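Local coordinates for VipE (Legionella pneumophila subsp. pneumophila str. Philadelphia 1, PDB 4QN8), which is an effector protein of uncertain molecular function that probably acts inside the host cell, represented here by its mostly helical N-terminal part, at residues P4-T8 and V51-H56. Sequence-based numbering, arbitrary orientation.
Sequences PLTQT and VSDSNH
Build Pro4 and Leu5 in polyproline II-like conformation (phi/psi -70/170 and -59/151), with Leu5 (chi1 -62°, chi2 168°, mt) at the N-cap position, and start helix 6-20 at Thr6. The loop that leads into helix 58-69 comes up to this N-terminus, closest where the CA atoms of Leu5 and Asp53 stand 5.6 Å apart. Val51 enters first, its CG1 4.3 Å from Leu5 CD2. Ser52 then opens a type I beta turn (Asp53 -60/-27, Ser54 -109/6) that ends at Asn55, with Asn55 N to Ser52 O at 3.1 Å; the same carbonyl O lies 3.3 Å from Leu5 CD2. Asp53, chi1 -84°, brings its carboxylate to the helix start: Thr6 N donates to Asp53 OD1 (2.9 Å) and Thr6 OG1 to Asp53 OD2 (2.6 Å). Water 1 accepts from Gln7 N (2.9 Å) and donates to Asp53 OD1 (2.8 Å). A distant loop's acidic side chain thus takes the first helix amide directly and the next through water, where the helix dipole favours negative charge. Past the turn, His56 (chi1 63°, p) folds back so that ND1 donates to Ser52 O (2.8 Å), and Leu5 CD1 lies over one ring face. Fully extended Gln7 places NE2 3.2 Å from His56 NE2, while its OE1 accepts from Thr39 N.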
loop_
_atom_site.group_PDB
_atom_site.type_symbol
_atom_site.label_atom_id
_atom_site.label_comp_id
_atom_site.label_asym_id
_atom_site.label_seq_id
_atom_site.Cartn_x
_atom_site.Cartn_y
_atom_site.Cartn_z
ATOM N N PRO A 4 16.658 -2.946 -4.306
ATOM C CA PRO A 4 15.588 -1.976 -4.034
ATOM C C PRO A 4 16.154 -0.583 -3.776
ATOM O O PRO A 4 17.367 -0.430 -3.635
ATOM C CB PRO A 4 14.942 -2.511 -2.752
ATOM C CG PRO A 4 15.995 -3.370 -2.116
ATOM C CD PRO A 4 16.771 -3.967 -3.248
ATOM N N LEU A 5 15.281 0.419 -3.714
ATOM C CA LEU A 5 15.686 1.760 -3.319
ATOM C C LEU A 5 16.293 1.741 -1.923
ATOM O O LEU A 5 15.922 0.896 -1.095
ATOM C CB LEU A 5 14.466 2.672 -3.282
ATOM C CG LEU A 5 13.759 2.849 -4.625
ATOM C CD1 LEU A 5 12.399 3.513 -4.448
ATOM C CD2 LEU A 5 14.647 3.687 -5.512
ATOM N N THR A 6 17.214 2.668 -1.661
ATOM C CA THR A 6 17.803 2.788 -0.330
ATOM C C THR A 6 16.719 3.074 0.710
ATOM O O THR A 6 16.719 2.499 1.804
ATOM C CB THR A 6 18.901 3.859 -0.296
ATOM O OG1 THR A 6 19.932 3.496 -1.229
ATOM C CG2 THR A 6 19.504 3.963 1.102
ATOM N N GLN A 7 15.777 3.945 0.356
ATOM C CA GLN A 7 14.630 4.241 1.204
ATOM C C GLN A 7 13.917 2.950 1.633
ATOM O O GLN A 7 13.588 2.761 2.809
ATOM C CB GLN A 7 13.671 5.149 0.427
ATOM C CG GLN A 7 12.390 5.460 1.139
ATOM C CD GLN A 7 11.512 6.438 0.374
ATOM O OE1 GLN A 7 10.442 6.800 0.847
ATOM N NE2 GLN A 7 11.972 6.881 -0.803
ATOM N N THR A 8 13.702 2.055 0.675
ATOM C CA THR A 8 13.053 0.779 0.946
ATOM C C THR A 8 13.872 -0.048 1.921
ATOM O O THR A 8 13.341 -0.583 2.895
ATOM C CB THR A 8 12.881 -0.016 -0.341
ATOM O OG1 THR A 8 11.872 0.618 -1.132
ATOM C CG2 THR A 8 12.462 -1.469 -0.048
ATOM N N VAL A 51 13.433 3.924 -12.425
ATOM C CA VAL A 51 13.248 4.170 -10.997
ATOM C C VAL A 51 14.587 3.977 -10.280
ATOM O O VAL A 51 15.198 2.913 -10.380
ATOM C CB VAL A 51 12.224 3.194 -10.388
ATOM C CG1 VAL A 51 12.017 3.485 -8.906
ATOM C CG2 VAL A 51 10.894 3.274 -11.134
ATOM N N SER A 52 15.047 5.010 -9.576
ATOM C CA SER A 52 16.289 4.946 -8.804
ATOM C C SER A 52 16.196 5.812 -7.551
ATOM O O SER A 52 15.160 6.432 -7.281
ATOM C CB SER A 52 17.494 5.368 -9.653
ATOM O OG SER A 52 17.413 6.732 -10.026
ATOM N N ASP A 53 17.272 5.841 -6.779
ATOM C CA ASP A 53 17.320 6.646 -5.562
ATOM C C ASP A 53 17.107 8.133 -5.832
ATOM O O ASP A 53 16.654 8.865 -4.953
ATOM C CB ASP A 53 18.675 6.467 -4.867
ATOM C CG ASP A 53 18.726 5.240 -3.984
ATOM O OD1 ASP A 53 17.691 4.548 -3.853
ATOM O OD2 ASP A 53 19.809 4.985 -3.407
ATOM N N SER A 54 17.460 8.582 -7.037
ATOM C CA SER A 54 17.384 9.998 -7.373
ATOM C C SER A 54 16.243 10.265 -8.350
ATOM O O SER A 54 16.101 11.384 -8.848
ATOM C CB SER A 54 18.699 10.471 -7.994
ATOM O OG SER A 54 18.885 9.882 -9.263
ATOM N N ASN A 55 15.447 9.240 -8.633
ATOM C CA ASN A 55 14.343 9.372 -9.591
ATOM C C ASN A 55 13.185 8.452 -9.241
ATOM O O ASN A 55 13.111 7.319 -9.733
ATOM C CB ASN A 55 14.827 9.084 -11.020
ATOM C CG ASN A 55 13.859 9.599 -12.085
ATOM O OD1 ASN A 55 13.411 10.752 -12.035
ATOM N ND2 ASN A 55 13.531 8.745 -13.050
ATOM N N HIS A 56 12.288 8.917 -8.373
ATOM C CA HIS A 56 11.140 8.085 -8.004
ATOM C C HIS A 56 9.980 8.904 -7.445
ATOM O O HIS A 56 10.169 9.821 -6.649
ATOM C CB HIS A 56 11.537 6.973 -7.019
ATOM C CG HIS A 56 12.036 7.479 -5.697
ATOM N ND1 HIS A 56 13.385 7.587 -5.419
ATOM C CD2 HIS A 56 11.387 7.898 -4.596
ATOM C CE1 HIS A 56 13.533 8.072 -4.192
ATOM N NE2 HIS A 56 12.343 8.261 -3.669
HETATM O O HOH W 1 15.841 5.570 -2.036
#